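Local coordinates for protein alpha-1,2-mannosyltransferase (Ktr4), putative (Neosartorya fumigata, PDB 7BOP) that belongs to the GT-A clan of glycosyltransferases, a putative mannosyltransferase whose single chain carries bound GDP and a manganese ion, at residues N215-F220 and I322-F327; A331-F336 and P377-H382; P232-E237 and D297-H302. All coordinates share one frame; numbering follows the deposited sequence.

Contact 1: N215-F220 and I322-F327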
loop_
_atom_site.group_PDB
_atom_site.type_symbol
_atom_site.label_atom_id
_atom_site.label_comp_id
_atom_site.label_asym_id
_atom_site.label_seq_id
_atom_site.Cartn_x
_atom_site.Cartn_y
_atom_site.Cartn_z
ATOM N N ASN A 215 -4.806 -15.655 9.384
ATOM C CA ASN A 215 -3.358 -15.578 9.161
ATOM C C ASN A 215 -2.987 -14.856 7.858
ATOM O O ASN A 215 -2.073 -15.270 7.132
ATOM C CB ASN A 215 -2.744 -16.980 9.231
ATOM C CG ASN A 215 -2.933 -17.612 10.597
ATOM O OD1 ASN A 215 -2.488 -17.064 11.598
ATOM N ND2 ASN A 215 -3.596 -18.743 10.646
ATOM N N LEU A 216 -3.701 -13.771 7.573
ATOM C CA LEU A 216 -3.458 -13.017 6.355
ATOM C C LEU A 216 -2.241 -12.122 6.502
ATOM O O LEU A 216 -1.919 -11.626 7.590
ATOM C CB LEU A 216 -4.693 -12.216 5.940
ATOM C CG LEU A 216 -5.961 -13.044 5.706
ATOM C CD1 LEU A 216 -7.090 -12.151 5.219
ATOM C CD2 LEU A 216 -5.766 -14.212 4.745
ATOM N N THR A 217 -1.561 -11.931 5.374
ATOM C CA THR A 217 -0.322 -11.199 5.306
ATOM C C THR A 217 -0.550 -9.759 4.864
ATOM O O THR A 217 0.121 -8.860 5.347
ATOM C CB THR A 217 0.647 -11.911 4.336
ATOM O OG1 THR A 217 0.881 -13.233 4.820
ATOM C CG2 THR A 217 1.958 -11.181 4.192
ATOM N N TYR A 218 -1.482 -9.537 3.942
ATOM C CA TYR A 218 -1.586 -8.234 3.291
ATOM C C TYR A 218 -2.930 -8.050 2.651
ATOM O O TYR A 218 -3.508 -9.001 2.125
ATOM C CB TYR A 218 -0.502 -8.145 2.224
ATOM C CG TYR A 218 -0.287 -6.815 1.559
ATOM C CD1 TYR A 218 0.581 -5.875 2.103
ATOM C CD2 TYR A 218 -0.882 -6.529 0.328
ATOM C CE1 TYR A 218 0.837 -4.681 1.455
ATOM C CE2 TYR A 218 -0.634 -5.336 -0.333
ATOM C CZ TYR A 218 0.220 -4.411 0.228
ATOM O OH TYR A 218 0.462 -3.232 -0.447
ATOM N N GLY A 219 -3.420 -6.819 2.701
ATOM C CA GLY A 219 -4.661 -6.443 2.070
ATOM C C GLY A 219 -4.504 -5.184 1.240
ATOM O O GLY A 219 -3.820 -4.242 1.654
ATOM N N PHE A 220 -5.150 -5.180 0.073
ATOM C CA PHE A 220 -5.115 -4.051 -0.862
ATOM C C PHE A 220 -6.511 -3.702 -1.376
ATOM O O PHE A 220 -7.439 -4.492 -1.253
ATOM C CB PHE A 220 -4.197 -4.388 -2.045
ATOM C CG PHE A 220 -4.778 -5.377 -3.014
ATOM C CD1 PHE A 220 -4.726 -6.739 -2.752
ATOM C CD2 PHE A 220 -5.367 -4.950 -4.206
ATOM C CE1 PHE A 220 -5.249 -7.662 -3.644
ATOM C CE2 PHE A 220 -5.907 -5.871 -5.102
ATOM C CZ PHE A 220 -5.848 -7.231 -4.820
ATOM N N ILE A 322 6.425 -7.040 -5.239
ATOM C CA ILE A 322 7.374 -8.085 -5.629
ATOM C C ILE A 322 7.719 -8.964 -4.413
ATOM O O ILE A 322 7.736 -10.191 -4.515
ATOM C CB ILE A 322 8.645 -7.489 -6.262
ATOM C CG1 ILE A 322 8.328 -6.920 -7.656
ATOM C CG2 ILE A 322 9.732 -8.537 -6.381
ATOM C CD1 ILE A 322 9.369 -5.960 -8.179
ATOM N N GLY A 323 7.994 -8.336 -3.275
ATOM C CA GLY A 323 8.297 -9.087 -2.055
ATOM C C GLY A 323 7.195 -10.053 -1.657
ATOM O O GLY A 323 7.465 -11.218 -1.347
ATOM N N LEU A 324 5.952 -9.566 -1.675
ATOM C CA LEU A 324 4.774 -10.406 -1.426
ATOM C C LEU A 324 4.651 -11.510 -2.462
ATOM O O LEU A 324 4.422 -12.676 -2.114
ATOM C CB LEU A 324 3.483 -9.572 -1.423
ATOM C CG LEU A 324 3.332 -8.594 -0.246
ATOM C CD1 LEU A 324 2.327 -7.497 -0.576
ATOM C CD2 LEU A 324 2.923 -9.343 1.019
ATOM N N GLY A 325 4.799 -11.138 -3.732
ATOM C CA GLY A 325 4.652 -12.079 -4.834
ATOM C C GLY A 325 5.690 -13.181 -4.897
ATOM O O GLY A 325 5.433 -14.216 -5.493
ATOM N N LEU A 326 6.863 -12.958 -4.310
ATOM C CA LEU A 326 7.929 -13.970 -4.273
ATOM C C LEU A 326 8.029 -14.733 -2.951
ATOM O O LEU A 326 8.382 -15.911 -2.957
ATOM C CB LEU A 326 9.279 -13.315 -4.561
ATOM C CG LEU A 326 9.413 -12.663 -5.936
ATOM C CD1 LEU A 326 10.722 -11.912 -5.994
ATOM C CD2 LEU A 326 9.317 -13.703 -7.035
ATOM N N PHE A 327 7.729 -14.066 -1.836
ATOM C CA PHE A 327 8.015 -14.602 -0.498
ATOM C C PHE A 327 6.788 -14.888 0.374
ATOM O O PHE A 327 6.906 -15.634 1.345
ATOM C CB PHE A 327 8.999 -13.669 0.226
ATOM C CG PHE A 327 10.175 -13.262 -0.631
ATOM C CD1 PHE A 327 10.949 -14.231 -1.279
ATOM C CD2 PHE A 327 10.491 -11.916 -0.826
ATOM C CE1 PHE A 327 12.008 -13.864 -2.092
ATOM C CE2 PHE A 327 11.555 -11.546 -1.640
ATOM C CZ PHE A 327 12.317 -12.520 -2.266
#
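Leu324 sets its methyl CD1 squarely on the ring of Tyr218, 3.4 Å from the ring centroid and only 9° off the ring normal, a CH-pi contact over the face. The two side chains cross at about a right angle. The other branch does a different job: CD2 lies 3.8 Å from CG2 of Thr217 and is also close to CB of Tyr218, so the forked end of leucine fills the corner between two consecutive residues. In Tyr218, CG stands anti to the backbone N (chi1 -171°), which sends the ring out from the strand toward helix 316-327, and a chi2 of 88° turns its face to the methyl. Thr217 suits the margin, since it presents its methyl to the leucine.

Around this centre, Phe290 touches both Thr217 and Leu324, while Phe291 and Phe279 meet Tyr218. The hydroxyl of Tyr218 hydrogen-bonds to Glu284 OE1, which anchors the far end of the ring within the core. Behind the side chains, backbone bonds tie Tyr218 to His334 and Gly219 to Ile285, fixing strand 218-224 between its neighbours in the mixed sheet.

Between these two segments the contact is purely apolar, with dispersion and a methyl-on-pi attraction doing the work; the tyrosine combines a greasy face for the helix with a polar tip satisfied elsewhere.

Contact 2: A331-F336 and P377-H382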
loop_
_atom_site.group_PDB
_atom_site.type_symbol
_atom_site.label_atom_id
_atom_site.label_comp_id
_atom_site.label_asym_id
_atom_site.label_seq_id
_atom_site.Cartn_x
_atom_site.Cartn_y
_atom_site.Cartn_z
ATOM N N ALA A 331 -2.354 -17.014 -1.134
ATOM C CA ALA A 331 -3.640 -17.252 -0.475
ATOM C C ALA A 331 -3.840 -16.348 0.729
ATOM O O ALA A 331 -4.969 -16.145 1.132
ATOM C CB ALA A 331 -3.779 -18.707 -0.045
ATOM N N LYS A 332 -2.757 -15.817 1.291
ATOM C CA LYS A 332 -2.815 -14.904 2.441
ATOM C C LYS A 332 -2.792 -13.423 2.059
ATOM O O LYS A 332 -2.627 -12.565 2.933
ATOM C CB LYS A 332 -1.665 -15.201 3.406
ATOM C CG LYS A 332 -1.592 -16.636 3.903
ATOM C CD LYS A 332 -2.906 -17.084 4.500
ATOM C CE LYS A 332 -2.739 -18.283 5.427
ATOM N NZ LYS A 332 -4.083 -18.843 5.746
ATOM N N VAL A 333 -2.951 -13.124 0.768
ATOM C CA VAL A 333 -3.096 -11.750 0.281
ATOM C C VAL A 333 -4.556 -11.576 -0.100
ATOM O O VAL A 333 -5.132 -12.443 -0.768
ATOM C CB VAL A 333 -2.157 -11.468 -0.915
ATOM C CG1 VAL A 333 -2.389 -10.060 -1.477
ATOM C CG2 VAL A 333 -0.709 -11.639 -0.489
ATOM N N HIS A 334 -5.161 -10.472 0.331
ATOM C CA HIS A 334 -6.607 -10.296 0.235
ATOM C C HIS A 334 -6.975 -8.977 -0.442
ATOM O O HIS A 334 -6.407 -7.929 -0.134
ATOM C CB HIS A 334 -7.225 -10.362 1.643
ATOM C CG HIS A 334 -8.687 -10.036 1.690
ATOM N ND1 HIS A 334 -9.650 -10.824 1.100
ATOM C CD2 HIS A 334 -9.354 -9.019 2.287
ATOM C CE1 HIS A 334 -10.843 -10.304 1.319
ATOM N NE2 HIS A 334 -10.688 -9.206 2.035
ATOM N N TRP A 335 -7.903 -9.047 -1.386
ATOM C CA TRP A 335 -8.504 -7.835 -1.969
ATOM C C TRP A 335 -9.654 -7.375 -1.077
ATOM O O TRP A 335 -10.688 -8.039 -0.999
ATOM C CB TRP A 335 -9.026 -8.125 -3.370
ATOM C CG TRP A 335 -9.673 -6.958 -4.050
ATOM C CD1 TRP A 335 -9.312 -5.654 -3.959
ATOM C CD2 TRP A 335 -10.768 -7.007 -4.963
ATOM N NE1 TRP A 335 -10.129 -4.876 -4.739
ATOM C CE2 TRP A 335 -11.027 -5.682 -5.377
ATOM C CE3 TRP A 335 -11.559 -8.044 -5.477
ATOM C CZ2 TRP A 335 -12.051 -5.364 -6.263
ATOM C CZ3 TRP A 335 -12.581 -7.726 -6.357
ATOM C CH2 TRP A 335 -12.819 -6.398 -6.741
ATOM N N PHE A 336 -9.475 -6.232 -0.425
ATOM C CA PHE A 336 -10.521 -5.625 0.404
ATOM C C PHE A 336 -11.503 -4.893 -0.501
ATOM O O PHE A 336 -11.607 -3.674 -0.472
ATOM C CB PHE A 336 -9.919 -4.664 1.450
ATOM C CG PHE A 336 -9.503 -5.335 2.716
ATOM C CD1 PHE A 336 -10.460 -5.761 3.629
ATOM C CD2 PHE A 336 -8.169 -5.558 2.995
ATOM C CE1 PHE A 336 -10.078 -6.380 4.819
ATOM C CE2 PHE A 336 -7.788 -6.186 4.175
ATOM C CZ PHE A 336 -8.741 -6.594 5.079
ATOM N N PRO A 377 -7.236 -7.026 -14.084
ATOM C CA PRO A 377 -7.525 -8.175 -14.952
ATOM C C PRO A 377 -6.385 -9.200 -15.002
ATOM O O PRO A 377 -6.645 -10.411 -15.054
ATOM C CB PRO A 377 -7.766 -7.526 -16.324
ATOM C CG PRO A 377 -8.239 -6.159 -16.007
ATOM C CD PRO A 377 -7.403 -5.755 -14.815
ATOM N N SER A 378 -5.141 -8.729 -14.933
ATOM C CA SER A 378 -4.002 -9.630 -14.823
ATOM C C SER A 378 -3.921 -10.279 -13.434
ATOM O O SER A 378 -3.713 -11.488 -13.321
ATOM C CB SER A 378 -2.705 -8.890 -15.119
ATOM O OG SER A 378 -1.599 -9.728 -14.886
ATOM N N TYR A 379 -4.072 -9.478 -12.382
ATOM C CA TYR A 379 -3.993 -10.018 -11.019
ATOM C C TYR A 379 -5.080 -11.073 -10.739
ATOM O O TYR A 379 -4.805 -12.124 -10.153
ATOM C CB TYR A 379 -4.056 -8.904 -9.972
ATOM C CG TYR A 379 -3.778 -9.434 -8.581
ATOM C CD1 TYR A 379 -2.490 -9.776 -8.208
ATOM C CD2 TYR A 379 -4.799 -9.619 -7.652
ATOM C CE1 TYR A 379 -2.205 -10.268 -6.948
ATOM C CE2 TYR A 379 -4.526 -10.113 -6.374
ATOM C CZ TYR A 379 -3.229 -10.438 -6.029
ATOM O OH TYR A 379 -2.933 -10.929 -4.779
ATOM N N PHE A 380 -6.298 -10.792 -11.191
ATOM C CA PHE A 380 -7.418 -11.702 -10.994
ATOM C C PHE A 380 -7.265 -12.995 -11.799
ATOM O O PHE A 380 -7.666 -14.049 -11.329
ATOM C CB PHE A 380 -8.750 -11.014 -11.333
ATOM C CG PHE A 380 -9.131 -9.890 -10.395
ATOM C CD1 PHE A 380 -8.514 -9.707 -9.147
ATOM C CD2 PHE A 380 -10.155 -9.025 -10.753
ATOM C CE1 PHE A 380 -8.904 -8.675 -8.309
ATOM C CE2 PHE A 380 -10.549 -8.000 -9.914
ATOM C CZ PHE A 380 -9.926 -7.827 -8.686
ATOM N N LYS A 381 -6.668 -12.910 -12.985
ATOM C CA LYS A 381 -6.374 -14.107 -13.781
ATOM C C LYS A 381 -5.272 -14.955 -13.146
ATOM O O LYS A 381 -5.427 -16.173 -12.986
ATOM C CB LYS A 381 -5.976 -13.719 -15.212
ATOM C CG LYS A 381 -5.524 -14.885 -16.081
ATOM C CD LYS A 381 -5.314 -14.430 -17.515
ATOM C CE LYS A 381 -4.678 -15.529 -18.353
ATOM N NZ LYS A 381 -4.560 -15.077 -19.767
ATOM N N HIS A 382 -4.159 -14.317 -12.791
ATOM C CA HIS A 382 -2.957 -15.045 -12.356
ATOM C C HIS A 382 -2.934 -15.412 -10.879
ATOM O O HIS A 382 -2.227 -16.341 -10.494
ATOM C CB HIS A 382 -1.710 -14.242 -12.703
ATOM C CG HIS A 382 -1.479 -14.147 -14.170
ATOM N ND1 HIS A 382 -1.101 -15.237 -14.920
ATOM C CD2 HIS A 382 -1.633 -13.122 -15.037
ATOM C CE1 HIS A 382 -1.014 -14.883 -16.190
ATOM N NE2 HIS A 382 -1.336 -13.605 -16.289
HETATM O O HOH W 1 -5.164 -11.404 -3.327
#
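Tyr379 reaches from helix 376-382 to Val333 on strand 333-335, the strand that runs parallel to 218-224 in the mixed sheet of this GT-A family protein; the short helix near the C-terminus packs two of its aromatic side chains, Tyr379 and Phe380, against that strand. The tyrosine is long enough to bring OH within 3.5 Å of Val333 CG1, the methyl that stands anti to the backbone N (chi1 176°). A water in the plane of the Tyr379 ring, at its edge, lies 2.7 Å from OH and donates a weak hydrogen bond to Val333 O, so the buried hydroxyl has a polar partner beside its greasy one. The ring itself is held among Trp257, Phe279 and Phe220.

Phe380 follows and turns to Trp335. The two side chains cross at about a right angle; the six-membered ring of Trp335 and the Phe380 ring have centroids 4.8 Å apart and planes at 47°, an oblique pairing of two broad apolar surfaces suited to a buried site. The indole also stacks with Phe220, and its NE1 hydrogen-bonds to Thr221 O, which probably limits its rotation. Against this indole the phenylalanine leads with CZ, which sits over one face, offset toward the rim, 3.5 Å from Trp335 CZ3.

Contact 3: P232-E237 and D297-H302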
loop_
_atom_site.group_PDB
_atom_site.type_symbol
_atom_site.label_atom_id
_atom_site.label_comp_id
_atom_site.label_asym_id
_atom_site.label_seq_id
_atom_site.Cartn_x
_atom_site.Cartn_y
_atom_site.Cartn_z
ATOM N N PRO A 232 13.664 0.558 -13.881
ATOM C CA PRO A 232 14.236 -0.298 -14.930
ATOM C C PRO A 232 15.130 -1.470 -14.474
ATOM O O PRO A 232 15.073 -2.517 -15.097
ATOM C CB PRO A 232 15.003 0.694 -15.822
ATOM C CG PRO A 232 15.269 1.858 -14.952
ATOM C CD PRO A 232 14.057 1.962 -14.072
ATOM N N THR A 233 15.916 -1.322 -13.409
ATOM C CA THR A 233 16.737 -2.446 -12.913
ATOM C C THR A 233 16.165 -3.179 -11.693
ATOM O O THR A 233 16.829 -4.059 -11.135
ATOM C CB THR A 233 18.201 -2.033 -12.615
ATOM O OG1 THR A 233 18.246 -1.063 -11.561
ATOM C CG2 THR A 233 18.874 -1.470 -13.862
ATOM N N LEU A 234 14.935 -2.856 -11.292
ATOM C CA LEU A 234 14.333 -3.489 -10.111
ATOM C C LEU A 234 14.195 -4.995 -10.302
ATOM O O LEU A 234 14.629 -5.768 -9.448
ATOM C CB LEU A 234 12.974 -2.859 -9.776
ATOM C CG LEU A 234 12.220 -3.419 -8.566
ATOM C CD1 LEU A 234 13.111 -3.444 -7.323
ATOM C CD2 LEU A 234 10.975 -2.578 -8.327
ATOM N N TRP A 235 13.631 -5.414 -11.429
ATOM C CA TRP A 235 13.463 -6.845 -11.694
ATOM C C TRP A 235 14.796 -7.569 -11.926
ATOM O O TRP A 235 15.003 -8.667 -11.378
ATOM C CB TRP A 235 12.471 -7.101 -12.830
ATOM C CG TRP A 235 12.073 -8.542 -12.962
ATOM C CD1 TRP A 235 12.366 -9.380 -13.990
ATOM C CD2 TRP A 235 11.332 -9.315 -12.018
ATOM N NE1 TRP A 235 11.851 -10.627 -13.755
ATOM C CE2 TRP A 235 11.214 -10.618 -12.545
ATOM C CE3 TRP A 235 10.742 -9.029 -10.780
ATOM C CZ2 TRP A 235 10.532 -11.633 -11.880
ATOM C CZ3 TRP A 235 10.070 -10.036 -10.120
ATOM C CH2 TRP A 235 9.968 -11.324 -10.669
ATOM N N PRO A 236 15.706 -6.970 -12.727
ATOM C CA PRO A 236 17.046 -7.551 -12.810
ATOM C C PRO A 236 17.713 -7.756 -11.438
ATOM O O PRO A 236 18.265 -8.827 -11.191
ATOM C CB PRO A 236 17.802 -6.539 -13.661
ATOM C CG PRO A 236 16.759 -6.070 -14.627
ATOM C CD PRO A 236 15.480 -5.997 -13.818
ATOM N N GLU A 237 17.625 -6.764 -10.557
ATOM C CA GLU A 237 18.195 -6.886 -9.206
ATOM C C GLU A 237 17.475 -7.936 -8.372
ATOM O O GLU A 237 18.110 -8.694 -7.631
ATOM C CB GLU A 237 18.208 -5.539 -8.480
ATOM C CG GLU A 237 19.230 -4.550 -9.024
ATOM C CD GLU A 237 20.682 -4.978 -8.829
ATOM O OE1 GLU A 237 20.948 -5.939 -8.055
ATOM O OE2 GLU A 237 21.567 -4.339 -9.446
ATOM N N ASP A 297 13.062 -8.968 4.437
ATOM C CA ASP A 297 14.037 -7.999 4.894
ATOM C C ASP A 297 15.389 -8.170 4.203
ATOM O O ASP A 297 16.062 -7.183 3.952
ATOM C CB ASP A 297 14.206 -8.036 6.407
ATOM C CG ASP A 297 14.855 -6.785 6.939
ATOM O OD1 ASP A 297 14.442 -5.662 6.563
ATOM O OD2 ASP A 297 15.791 -6.922 7.736
ATOM N N ALA A 298 15.786 -9.408 3.903
ATOM C CA ALA A 298 16.998 -9.644 3.100
ATOM C C ALA A 298 16.845 -9.040 1.695
ATOM O O ALA A 298 17.787 -8.449 1.166
ATOM C CB ALA A 298 17.310 -11.130 3.005
ATOM N N TYR A 299 15.652 -9.183 1.116
ATOM C CA TYR A 299 15.321 -8.567 -0.175
ATOM C C TYR A 299 15.463 -7.057 -0.101
ATOM O O TYR A 299 16.124 -6.448 -0.956
ATOM C CB TYR A 299 13.910 -8.973 -0.618
ATOM C CG TYR A 299 13.435 -8.342 -1.913
ATOM C CD1 TYR A 299 14.151 -8.518 -3.098
ATOM C CD2 TYR A 299 12.253 -7.593 -1.963
ATOM C CE1 TYR A 299 13.713 -7.951 -4.289
ATOM C CE2 TYR A 299 11.809 -7.028 -3.158
ATOM C CZ TYR A 299 12.538 -7.211 -4.313
ATOM O OH TYR A 299 12.108 -6.653 -5.506
ATOM N N PHE A 300 14.887 -6.440 0.934
ATOM C CA PHE A 300 15.024 -5.003 1.085
ATOM C C PHE A 300 16.498 -4.587 1.158
ATOM O O PHE A 300 16.915 -3.659 0.473
ATOM C CB PHE A 300 14.281 -4.432 2.300
ATOM C CG PHE A 300 14.714 -3.039 2.617
ATOM C CD1 PHE A 300 14.316 -1.986 1.804
ATOM C CD2 PHE A 300 15.626 -2.791 3.640
ATOM C CE1 PHE A 300 14.760 -0.694 2.043
ATOM C CE2 PHE A 300 16.076 -1.496 3.886
ATOM C CZ PHE A 300 15.641 -0.448 3.085
ATOM N N ASN A 301 17.279 -5.265 2.001
ATOM C CA ASN A 301 18.687 -4.903 2.161
ATOM C C ASN A 301 19.481 -5.057 0.875
ATOM O O ASN A 301 20.342 -4.228 0.597
ATOM C CB ASN A 301 19.348 -5.677 3.300
ATOM C CG ASN A 301 18.869 -5.215 4.658
ATOM O OD1 ASN A 301 18.732 -4.018 4.902
ATOM N ND2 ASN A 301 18.615 -6.156 5.547
ATOM N N HIS A 302 19.184 -6.097 0.099
ATOM C CA HIS A 302 19.764 -6.252 -1.231
ATOM C C HIS A 302 19.472 -5.030 -2.123
ATOM O O HIS A 302 20.381 -4.450 -2.735
ATOM C CB HIS A 302 19.222 -7.515 -1.895
ATOM C CG HIS A 302 19.749 -7.738 -3.274
ATOM N ND1 HIS A 302 19.174 -7.173 -4.393
ATOM C CD2 HIS A 302 20.815 -8.439 -3.712
ATOM C CE1 HIS A 302 19.865 -7.522 -5.462
ATOM N NE2 HIS A 302 20.863 -8.297 -5.078
#
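Glu237 and His302 mark the closest backbone approach, their CA atoms 8.2 Å apart. Each belongs to a helix: 234-244 has just begun, with Thr233 at its N-cap position and Glu237 N bonded to Thr233 O, whereas 297-302 lies within helix 294-306. His302 extends CG anti to its own N (chi1 179°) and carries its ring across to the first helix. There CE1 comes 3.0 Å from the backbone Glu237 O and 3.2 Å from Glu237 OE1; neither approach is a classical hydrogen bond, though a C-H between two ring nitrogens is polarised enough that such oxygens are probably tolerable neighbours. The carboxylate curls back through a bend at chi2 (-65°), its plane 50° from that of the imidazole, and OE1 has a salt bridge to Lys240.

This is helix-helix packing among the helices of a GT-A-type glycosyltransferase, and it passes from a polar pair at the partly exposed end to a buried leucine-tyrosine pair. Leu234 crosses Tyr299 at about a right angle, CD1 lying 3.8 Å from Tyr299 OH. Leucine suits the spot because it also packs on Pro318 and Ile322 of helix 316-327. The tyrosine hydroxyl, the one polar side-chain atom of this pair, hydrogen-bonds to Thr238 OG1, which in turn bonds to Leu234 O.

Contacts 1 and 2 meet at the same mixed sheet: their strands, 218-224 and 333-335, are parallel neighbours, and their centres lie about 10 Å apart. Backbone pairing joins them directly, Thr217 N lying 2.7 Å from Lys332 O. Contact 3 sits farther out, its centre about 16 Å from that of contact 1 and about 23 Å from that of contact 2. Helix 316-327 bridges the first gap, since Ile322 and Phe327 both pack on Tyr299. Along the chain, contact 3 is nested inside the loop closed by contact 1, and contact 2 follows both. Going outward from the sheet, helix 316-327 comes first, and helices 234-244 and 294-306 pack on it.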